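Local coordinates for uncharacterized protein (Bacteroides ovatus CL02T12C04, PDB 6PTM), which probably acts as an exo-carrageenase of glycoside hydrolase family 42, releasing sugar units from the ends of carrageenan chains, at residues 194-199 against 227-232; 232-237 against 264-269; 251-256 against 290-295. One frame throughout, in Å; residues are numbered along the deposited sequence.

Contact 1. Residues 194-199 against 227-232; sequences FFMTNA and VFLNHS. With EDO (1,2-ethanediol), chain B.
Strands 192-197 and 225-230 lie side by side in the parallel sheet, in a beta-alpha-beta unit whose connecting helix is 210-218, and residues F194 to M196 pair with V227 to L229. Three backbone hydrogen bonds stitch them together: F228 N to F194 O (2.8 Å), M196 N to F228 O (3.0 Å) and N230 N to M196 O (2.9 Å). On the face that carries F194, M196, V227 and L229, the extended chain of M196 brings its CE methyl to 4.0 Å from L229 CD1, with V227 CG1 close by; helix 261-278 packs on M196 here through T274.

On the other face, F195 and F228 point the same way and meet obliquely, their planes 35° apart, with CD2 of F195 3.6 Å from CD1 of F228. CZ of the F195 ring rests on N230 CB. N230 swings its amide up beside T197 because CG is anti to the backbone N (chi1 164°). T197 OG1 then donates to N230 OD1 at 2.7 Å, from above the carbonyl plane, 39° out of it; OD1 also takes the N-H of N233. ND2 spends its two protons on S232 OG, close to the amide plane, and on O1 of a bound ethanediol (2.8 Å). A water linking N198 N and ND2 to N230 O closes the strand ends, while N198 ND2 has N267 as a further partner.

N230 is thus gripped at both ends of its amide, which fixes its flip. The ethanediol, probably from the crystallisation liquor, takes its proton beside the F195 and F228 rings, so other polar groups might bind here likewise.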
loop_
_atom_site.group_PDB
_atom_site.type_symbol
_atom_site.label_atom_id
_atom_site.label_comp_id
_atom_site.label_asym_id
_atom_site.label_seq_id
_atom_site.Cartn_x
_atom_site.Cartn_y
_atom_site.Cartn_z
ATOM N N PHE A 194 7.731 10.985 -15.803
ATOM C CA PHE A 194 7.291 12.191 -16.526
ATOM C C PHE A 194 6.017 12.700 -15.852
ATOM O O PHE A 194 5.170 11.884 -15.460
ATOM C CB PHE A 194 7.114 11.898 -18.015
ATOM C CG PHE A 194 6.870 13.168 -18.781
ATOM C CD1 PHE A 194 7.922 14.025 -19.069
ATOM C CD2 PHE A 194 5.589 13.547 -19.153
ATOM C CE1 PHE A 194 7.691 15.238 -19.718
ATOM C CE2 PHE A 194 5.367 14.750 -19.821
ATOM C CZ PHE A 194 6.420 15.588 -20.113
ATOM N N PHE A 195 5.945 14.011 -15.627
ATOM C CA PHE A 195 4.795 14.692 -14.983
ATOM C C PHE A 195 4.045 15.463 -16.062
ATOM O O PHE A 195 4.681 16.167 -16.825
ATOM C CB PHE A 195 5.283 15.667 -13.914
ATOM C CG PHE A 195 4.195 16.523 -13.328
ATOM C CD1 PHE A 195 3.925 17.787 -13.837
ATOM C CD2 PHE A 195 3.437 16.064 -12.267
ATOM C CE1 PHE A 195 2.919 18.567 -13.286
ATOM C CE2 PHE A 195 2.447 16.849 -11.705
ATOM C CZ PHE A 195 2.176 18.092 -12.229
ATOM N N MET A 196 2.730 15.358 -16.114
ATOM C CA MET A 196 1.933 16.280 -16.953
ATOM C C MET A 196 0.611 16.604 -16.264
ATOM O O MET A 196 0.274 15.952 -15.269
ATOM C CB MET A 196 1.677 15.684 -18.336
ATOM C CG MET A 196 0.992 14.364 -18.304
ATOM S SD MET A 196 0.956 13.805 -20.012
ATOM C CE MET A 196 0.019 12.298 -19.755
ATOM N N THR A 197 -0.079 17.612 -16.792
ATOM C CA THR A 197 -1.295 18.215 -16.221
ATOM C C THR A 197 -2.207 18.628 -17.374
ATOM O O THR A 197 -1.692 19.027 -18.468
ATOM C CB THR A 197 -0.922 19.376 -15.289
ATOM O OG1 THR A 197 -2.155 19.898 -14.826
ATOM C CG2 THR A 197 -0.108 20.470 -15.944
ATOM N N ASN A 198 -3.519 18.583 -17.144
ATOM C CA ASN A 198 -4.454 19.117 -18.151
ATOM C C ASN A 198 -4.139 20.597 -18.438
ATOM O O ASN A 198 -4.497 21.050 -19.505
ATOM C CB ASN A 198 -5.892 18.847 -17.753
ATOM C CG ASN A 198 -6.189 17.368 -17.827
ATOM O OD1 ASN A 198 -6.200 16.792 -18.903
ATOM N ND2 ASN A 198 -6.451 16.768 -16.694
ATOM N N ALA A 199 -3.480 21.335 -17.548
ATOM C CA ALA A 199 -3.118 22.753 -17.829
ATOM C C ALA A 199 -2.127 22.809 -18.999
ATOM O O ALA A 199 -1.942 23.898 -19.564
ATOM C CB ALA A 199 -2.565 23.444 -16.602
ATOM N N VAL A 227 4.571 7.632 -15.308
ATOM C CA VAL A 227 3.969 8.918 -15.764
ATOM C C VAL A 227 2.924 9.346 -14.731
ATOM O O VAL A 227 2.065 8.536 -14.346
ATOM C CB VAL A 227 3.363 8.785 -17.165
ATOM C CG1 VAL A 227 2.774 10.098 -17.648
ATOM C CG2 VAL A 227 4.388 8.253 -18.152
ATOM N N PHE A 228 3.028 10.579 -14.274
ATOM C CA PHE A 228 2.154 11.153 -13.216
ATOM C C PHE A 228 1.142 12.068 -13.897
ATOM O O PHE A 228 1.570 13.110 -14.435
ATOM C CB PHE A 228 3.030 11.900 -12.222
ATOM C CG PHE A 228 2.343 12.370 -10.968
ATOM C CD1 PHE A 228 1.431 13.410 -10.994
ATOM C CD2 PHE A 228 2.673 11.824 -9.740
ATOM C CE1 PHE A 228 0.815 13.831 -9.824
ATOM C CE2 PHE A 228 2.095 12.294 -8.567
ATOM C CZ PHE A 228 1.176 13.298 -8.614
ATOM N N LEU A 229 -0.149 11.717 -13.879
ATOM C CA LEU A 229 -1.217 12.621 -14.373
ATOM C C LEU A 229 -1.731 13.463 -13.216
ATOM O O LEU A 229 -2.304 12.878 -12.260
ATOM C CB LEU A 229 -2.357 11.816 -14.984
ATOM C CG LEU A 229 -2.155 11.408 -16.434
ATOM C CD1 LEU A 229 -1.120 10.310 -16.514
ATOM C CD2 LEU A 229 -3.493 10.971 -17.071
ATOM N N ASN A 230 -1.533 14.776 -13.316
ATOM C CA ASN A 230 -2.053 15.797 -12.377
ATOM C C ASN A 230 -3.473 16.179 -12.771
ATOM O O ASN A 230 -3.731 16.299 -13.989
ATOM C CB ASN A 230 -1.210 17.065 -12.370
ATOM C CG ASN A 230 -1.953 18.216 -11.727
ATOM O OD1 ASN A 230 -2.757 18.884 -12.401
ATOM N ND2 ASN A 230 -1.693 18.418 -10.434
ATOM N N HIS A 231 -4.351 16.344 -11.777
ATOM C CA HIS A 231 -5.777 16.710 -11.990
ATOM C C HIS A 231 -6.196 17.923 -11.148
ATOM O O HIS A 231 -7.395 18.240 -11.186
ATOM C CB HIS A 231 -6.677 15.485 -11.754
ATOM C CG HIS A 231 -6.469 14.395 -12.751
ATOM N ND1 HIS A 231 -6.952 14.481 -14.030
ATOM C CD2 HIS A 231 -5.810 13.214 -12.667
ATOM C CE1 HIS A 231 -6.609 13.382 -14.697
ATOM N NE2 HIS A 231 -5.911 12.581 -13.877
ATOM N N SER A 232 -5.298 18.554 -10.386
ATOM C CA SER A 232 -5.638 19.727 -9.536
ATOM C C SER A 232 -5.639 21.023 -10.351
ATOM O O SER A 232 -6.249 21.972 -9.901
ATOM C CB SER A 232 -4.714 19.847 -8.374
ATOM O OG SER A 232 -3.398 20.028 -8.820
HETATM C C1 EDO B . 0.296 16.829 -7.579
HETATM O O1 EDO B . 0.341 17.141 -8.965
HETATM C C2 EDO B . -1.035 16.250 -7.261
HETATM O O2 EDO B . -2.140 17.128 -7.500
HETATM O O HOH W 1 -5.033 18.675 -14.755
#

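Contact 2. Residues 232-237 against 264-269; sequences SNFPKW and RQVNSD
V266, on helix 261-278, points its side chain straight at the turn leading into helix 236-241 and is met there by F234, P235 and W237. Its rotamer sets out the two methyls: with CG1 anti to the backbone N (chi1 168°), CG1 faces F234 CE1 and P235 CG, the latter at 4.1 Å, and CG2 meets F234 CZ and W237 CZ2, each at 3.9 Å. Both aromatic approaches to the valine are oblique.

In W237, CG stands between the backbone N and the carbonyl carbon (chi1 68°), which lets the indole reach V266. CH2 comes up to Q265 NE2 at 3.9 Å, the amide lying at the indole edge with the two planes 22° apart. Each polar group has its own partner: W237 NE1 the carbonyl oxygen of V201, Q265 NE2 the OD1 of N204.

P235, at the N-cap position, sets its ring on F234, CD lying 3.4 Å above the phenyl plane and offset toward the rim. The F234 ring also meets that of Y256. Cutting F234 back to an alanine is likely to leave V266 without its phenyl neighbour and to open a gap beside P235 and Y256.

Across this joint the adhesion is mainly apolar, V266 against three rings with the Q265 amide at the indole edge, so it depends on close fit and exclusion of water, with hydrogen bonding left to partners outside the pair.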
loop_
_atom_site.group_PDB
_atom_site.type_symbol
_atom_site.label_atom_id
_atom_site.label_comp_id
_atom_site.label_asym_id
_atom_site.label_seq_id
_atom_site.Cartn_x
_atom_site.Cartn_y
_atom_site.Cartn_z
ATOM N N SER A 232 -5.298 18.554 -10.386
ATOM C CA SER A 232 -5.638 19.727 -9.536
ATOM C C SER A 232 -5.639 21.023 -10.351
ATOM O O SER A 232 -6.249 21.972 -9.901
ATOM C CB SER A 232 -4.714 19.847 -8.374
ATOM O OG SER A 232 -3.398 20.028 -8.820
ATOM N N ASN A 233 -4.988 21.034 -11.507
ATOM C CA ASN A 233 -4.716 22.258 -12.294
ATOM C C ASN A 233 -5.412 22.086 -13.641
ATOM O O ASN A 233 -4.853 21.415 -14.522
ATOM C CB ASN A 233 -3.201 22.501 -12.401
ATOM C CG ASN A 233 -2.858 23.847 -13.022
ATOM O OD1 ASN A 233 -3.751 24.616 -13.404
ATOM N ND2 ASN A 233 -1.566 24.137 -13.163
ATOM N N PHE A 234 -6.609 22.643 -13.790
ATOM C CA PHE A 234 -7.395 22.521 -15.031
ATOM C C PHE A 234 -7.234 23.828 -15.806
ATOM O O PHE A 234 -7.232 24.898 -15.209
ATOM C CB PHE A 234 -8.811 22.121 -14.643
ATOM C CG PHE A 234 -9.632 21.734 -15.828
ATOM C CD1 PHE A 234 -9.462 20.492 -16.422
ATOM C CD2 PHE A 234 -10.565 22.605 -16.359
ATOM C CE1 PHE A 234 -10.211 20.139 -17.527
ATOM C CE2 PHE A 234 -11.296 22.243 -17.480
ATOM C CZ PHE A 234 -11.135 21.011 -18.042
ATOM N N PRO A 235 -7.042 23.815 -17.143
ATOM C CA PRO A 235 -6.630 25.043 -17.844
ATOM C C PRO A 235 -7.670 26.185 -17.801
ATOM O O PRO A 235 -8.863 25.932 -17.994
ATOM C CB PRO A 235 -6.376 24.577 -19.281
ATOM C CG PRO A 235 -7.210 23.317 -19.412
ATOM C CD PRO A 235 -7.168 22.667 -18.036
ATOM N N LYS A 236 -7.208 27.419 -17.549
ATOM C CA LYS A 236 -8.085 28.602 -17.360
ATOM C C LYS A 236 -8.931 28.832 -18.624
ATOM O O LYS A 236 -10.082 29.218 -18.487
ATOM C CB LYS A 236 -7.262 29.844 -16.981
ATOM C CG LYS A 236 -6.768 29.835 -15.541
ATOM C CD LYS A 236 -7.878 30.039 -14.523
ATOM C CE LYS A 236 -7.529 29.550 -13.133
ATOM N NZ LYS A 236 -6.305 30.221 -12.636
ATOM N N TRP A 237 -8.415 28.603 -19.819
ATOM C CA TRP A 237 -9.231 28.864 -21.032
ATOM C C TRP A 237 -10.505 28.009 -20.981
ATOM O O TRP A 237 -11.568 28.496 -21.429
ATOM C CB TRP A 237 -8.437 28.636 -22.315
ATOM C CG TRP A 237 -8.094 27.192 -22.536
ATOM C CD1 TRP A 237 -6.895 26.580 -22.265
ATOM C CD2 TRP A 237 -8.953 26.171 -23.084
ATOM N NE1 TRP A 237 -6.958 25.253 -22.609
ATOM C CE2 TRP A 237 -8.214 24.972 -23.080
ATOM C CE3 TRP A 237 -10.276 26.145 -23.537
ATOM C CZ2 TRP A 237 -8.751 23.772 -23.527
ATOM C CZ3 TRP A 237 -10.817 24.950 -23.956
ATOM C CH2 TRP A 237 -10.057 23.786 -23.974
ATOM N N ARG A 264 -13.564 15.763 -20.452
ATOM C CA ARG A 264 -13.199 14.600 -21.294
ATOM C C ARG A 264 -12.434 15.062 -22.565
ATOM O O ARG A 264 -11.434 14.386 -22.946
ATOM C CB ARG A 264 -14.450 13.763 -21.582
ATOM C CG ARG A 264 -15.221 13.428 -20.312
ATOM C CD ARG A 264 -15.266 11.950 -20.008
ATOM N NE ARG A 264 -15.658 11.638 -18.624
ATOM C CZ ARG A 264 -16.022 10.419 -18.222
ATOM N NH1 ARG A 264 -16.098 9.434 -19.108
ATOM N NH2 ARG A 264 -16.322 10.187 -16.954
ATOM N N GLN A 265 -12.858 16.148 -23.213
ATOM C CA GLN A 265 -12.113 16.704 -24.381
ATOM C C GLN A 265 -10.666 17.007 -23.938
ATOM O O GLN A 265 -9.695 16.629 -24.641
ATOM C CB GLN A 265 -12.801 17.960 -24.934
ATOM C CG GLN A 265 -11.967 18.701 -26.000
ATOM C CD GLN A 265 -12.565 20.049 -26.326
ATOM O OE1 GLN A 265 -13.768 20.131 -26.503
ATOM N NE2 GLN A 265 -11.757 21.116 -26.323
ATOM N N VAL A 266 -10.511 17.668 -22.804
ATOM C CA VAL A 266 -9.186 18.192 -22.381
ATOM C C VAL A 266 -8.276 17.001 -22.054
ATOM O O VAL A 266 -7.103 16.971 -22.521
ATOM C CB VAL A 266 -9.295 19.220 -21.231
ATOM C CG1 VAL A 266 -7.934 19.511 -20.625
ATOM C CG2 VAL A 266 -9.953 20.526 -21.678
ATOM N N ASN A 267 -8.788 16.031 -21.296
ATOM C CA ASN A 267 -7.992 14.834 -20.948
ATOM C C ASN A 267 -7.622 14.075 -22.229
ATOM O O ASN A 267 -6.461 13.681 -22.332
ATOM C CB ASN A 267 -8.714 13.974 -19.911
ATOM C CG ASN A 267 -8.553 14.566 -18.535
ATOM O OD1 ASN A 267 -7.606 14.250 -17.811
ATOM N ND2 ASN A 267 -9.449 15.460 -18.178
ATOM N N SER A 268 -8.568 13.858 -23.144
ATOM C CA SER A 268 -8.337 13.188 -24.457
ATOM C C SER A 268 -7.234 13.944 -25.218
ATOM O O SER A 268 -6.325 13.294 -25.748
ATOM C CB SER A 268 -9.608 13.072 -25.258
ATOM O OG SER A 268 -10.463 12.106 -24.650
ATOM N N ASP A 269 -7.272 15.275 -25.182
ATOM C CA ASP A 269 -6.305 16.127 -25.925
ATOM C C ASP A 269 -4.927 16.001 -25.274
ATOM O O ASP A 269 -3.926 15.879 -26.023
ATOM C CB ASP A 269 -6.780 17.582 -26.032
ATOM C CG ASP A 269 -7.833 17.821 -27.098
ATOM O OD1 ASP A 269 -8.029 16.955 -27.932
ATOM O OD2 ASP A 269 -8.407 18.897 -27.092
#

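Contact 3. Residues 251-256 against 290-295; sequences IKYTMY and LCNEPH
Y253 and N292 make the main side-chain meeting, an amide over an aromatic face. N292 ND2 sits 3.1 Å above the centre of the Y253 ring, amide and ring planes 62° apart, while N292 OD1 turns to K394. K252 CG lies over the centre of the opposite face, so the phenol is sandwiched.

Van der Waals contacts follow. Y253 CB is tight against N292 O (2.9 Å), the backbone O of E293 lies at the ring edge, and the extended E293 side chain runs alongside with OE1 3.8 Å from Y253 CE2.

Water supplies the polar links. One molecule accepts from Y253 N and donates to E293 O (2.9 Å), with a weaker bond to I251 O, and sits over the centre of the H295 ring. The other accepts from H295 N (3.1 Å) and is hydrogen-bonded to T254 OG1. Apart from these, T254 OG1 lies 3.5 Å from C291 SG, and I251 O, the carbonyl of the cis peptide to K252, lies close to H295 CE1.

Strand 288-292 runs out here into Asn-Glu-Pro, and a loop folds over its C-terminal end. An Asn-Glu pair closing the fourth strand of a (beta/alpha)8 barrel is a mark of clan GH-A glycosidases, to which family 42 belongs; the site is consistent with the rim of such an active-site pocket.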
loop_
_atom_site.group_PDB
_atom_site.type_symbol
_atom_site.label_atom_id
_atom_site.label_comp_id
_atom_site.label_asym_id
_atom_site.label_seq_id
_atom_site.Cartn_x
_atom_site.Cartn_y
_atom_site.Cartn_z
ATOM N N ILE A 251 -12.415 16.733 -4.421
ATOM C CA ILE A 251 -11.465 17.585 -3.652
ATOM C C ILE A 251 -10.397 16.695 -3.016
ATOM O O ILE A 251 -10.735 15.615 -2.516
ATOM C CB ILE A 251 -12.268 18.409 -2.610
ATOM C CG1 ILE A 251 -13.162 19.433 -3.323
ATOM C CG2 ILE A 251 -11.343 19.085 -1.589
ATOM C CD1 ILE A 251 -14.094 20.209 -2.401
ATOM N N LYS A 252 -9.112 17.132 -3.015
ATOM C CA LYS A 252 -8.608 18.351 -3.663
ATOM C C LYS A 252 -7.857 18.013 -4.970
ATOM O O LYS A 252 -7.431 18.934 -5.679
ATOM C CB LYS A 252 -7.660 19.124 -2.725
ATOM C CG LYS A 252 -6.405 18.357 -2.326
ATOM C CD LYS A 252 -5.693 18.921 -1.111
ATOM C CE LYS A 252 -4.513 19.787 -1.475
ATOM N NZ LYS A 252 -3.648 19.961 -0.284
ATOM N N TYR A 253 -7.695 16.739 -5.308
ATOM C CA TYR A 253 -6.752 16.325 -6.375
ATOM C C TYR A 253 -7.424 16.271 -7.750
ATOM O O TYR A 253 -6.646 16.283 -8.719
ATOM C CB TYR A 253 -6.024 15.054 -5.956
ATOM C CG TYR A 253 -5.082 15.344 -4.819
ATOM C CD1 TYR A 253 -4.049 16.248 -4.983
ATOM C CD2 TYR A 253 -5.261 14.773 -3.571
ATOM C CE1 TYR A 253 -3.194 16.576 -3.940
ATOM C CE2 TYR A 253 -4.410 15.062 -2.523
ATOM C CZ TYR A 253 -3.377 15.963 -2.715
ATOM O OH TYR A 253 -2.542 16.252 -1.697
ATOM N N THR A 254 -8.760 16.300 -7.861
ATOM C CA THR A 254 -9.447 16.439 -9.192
ATOM C C THR A 254 -10.364 17.674 -9.154
ATOM O O THR A 254 -11.545 17.553 -8.763
ATOM C CB THR A 254 -10.201 15.164 -9.612
ATOM O OG1 THR A 254 -9.369 14.011 -9.510
ATOM C CG2 THR A 254 -10.725 15.258 -11.030
ATOM N N MET A 255 -9.846 18.841 -9.521
ATOM C CA MET A 255 -10.525 20.132 -9.256
ATOM C C MET A 255 -11.317 20.532 -10.512
ATOM O O MET A 255 -11.182 21.659 -11.031
ATOM C CB MET A 255 -9.506 21.198 -8.848
ATOM C CG MET A 255 -8.909 20.960 -7.486
ATOM S SD MET A 255 -10.189 20.652 -6.251
ATOM C CE MET A 255 -11.052 22.228 -6.336
ATOM N N TYR A 256 -12.110 19.602 -11.009
ATOM C CA TYR A 256 -13.005 19.785 -12.167
ATOM C C TYR A 256 -13.972 18.595 -12.174
ATOM O O TYR A 256 -13.770 17.636 -11.429
ATOM C CB TYR A 256 -12.197 19.959 -13.454
ATOM C CG TYR A 256 -11.371 18.781 -13.909
ATOM C CD1 TYR A 256 -10.022 18.662 -13.595
ATOM C CD2 TYR A 256 -11.942 17.760 -14.647
ATOM C CE1 TYR A 256 -9.273 17.562 -14.017
ATOM C CE2 TYR A 256 -11.219 16.639 -15.031
ATOM C CZ TYR A 256 -9.864 16.550 -14.757
ATOM O OH TYR A 256 -9.156 15.439 -15.192
ATOM N N LEU A 290 -2.857 7.423 -12.655
ATOM C CA LEU A 290 -3.981 8.160 -13.279
ATOM C C LEU A 290 -4.475 9.284 -12.360
ATOM O O LEU A 290 -5.058 10.220 -12.901
ATOM C CB LEU A 290 -5.136 7.225 -13.649
ATOM C CG LEU A 290 -4.798 6.131 -14.654
ATOM C CD1 LEU A 290 -6.008 5.248 -14.920
ATOM C CD2 LEU A 290 -4.245 6.706 -15.947
ATOM N N CYS A 291 -4.237 9.212 -11.047
ATOM C CA CYS A 291 -4.572 10.314 -10.125
ATOM C C CYS A 291 -3.898 10.083 -8.765
ATOM O O CYS A 291 -3.900 8.927 -8.270
ATOM C CB CYS A 291 -6.084 10.422 -9.922
ATOM S SG CYS A 291 -6.603 11.966 -9.119
ATOM N N ASN A 292 -3.428 11.179 -8.178
ATOM C CA ASN A 292 -2.956 11.333 -6.778
ATOM C C ASN A 292 -4.145 11.362 -5.789
ATOM O O ASN A 292 -4.869 12.366 -5.784
ATOM C CB ASN A 292 -2.187 12.654 -6.697
ATOM C CG ASN A 292 -1.507 12.867 -5.369
ATOM O OD1 ASN A 292 -0.302 12.594 -5.187
ATOM N ND2 ASN A 292 -2.282 13.360 -4.439
ATOM N N GLU A 293 -4.266 10.368 -4.907
ATOM C CA GLU A 293 -5.218 10.327 -3.755
ATOM C C GLU A 293 -6.580 10.834 -4.205
ATOM O O GLU A 293 -7.113 11.806 -3.658
ATOM C CB GLU A 293 -4.728 11.156 -2.567
ATOM C CG GLU A 293 -3.444 10.606 -1.953
ATOM C CD GLU A 293 -3.173 11.106 -0.539
ATOM O OE1 GLU A 293 -3.696 12.193 -0.197
ATOM O OE2 GLU A 293 -2.449 10.417 0.195
ATOM N N PRO A 294 -7.153 10.241 -5.267
ATOM C CA PRO A 294 -8.509 10.599 -5.687
ATOM C C PRO A 294 -9.553 10.258 -4.610
ATOM O O PRO A 294 -9.381 9.276 -3.846
ATOM C CB PRO A 294 -8.714 9.730 -6.939
ATOM C CG PRO A 294 -7.894 8.521 -6.620
ATOM C CD PRO A 294 -6.611 9.118 -6.059
ATOM N N HIS A 295 -10.583 11.107 -4.536
ATOM C CA HIS A 295 -11.804 10.881 -3.738
ATOM C C HIS A 295 -12.801 11.978 -4.087
ATOM O O HIS A 295 -12.361 13.123 -4.442
ATOM C CB HIS A 295 -11.510 10.737 -2.231
ATOM C CG HIS A 295 -10.440 11.638 -1.681
ATOM N ND1 HIS A 295 -10.709 12.904 -1.232
ATOM C CD2 HIS A 295 -9.121 11.426 -1.432
ATOM C CE1 HIS A 295 -9.598 13.465 -0.788
ATOM N NE2 HIS A 295 -8.606 12.573 -0.869
HETATM O O HOH W 2 -8.747 14.153 -4.007
HETATM O O HOH W 3 -10.238 13.200 -6.783
#

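The three contacts cluster at the C-terminal ends of strands 192-197, 225-230 and 288-292; contact 1 lies about 10 Å from contact 2 and 11 Å from contact 3, centre to centre, and contacts 2 and 3 are about 13 Å apart. Contact 1 closes first and hands over to contact 2 at S232. Contacts 2 and 3 alternate: contact 2 and the first segment of contact 3 fall in the connection through helices 236-241 and 261-278, and the second lies on strand 288-292 and the turn after it. Y256 ties them together: its OH hydrogen-bonds H231 and N267. The connection is anchored to the strand ends, where barrel glycosidases shape their active site.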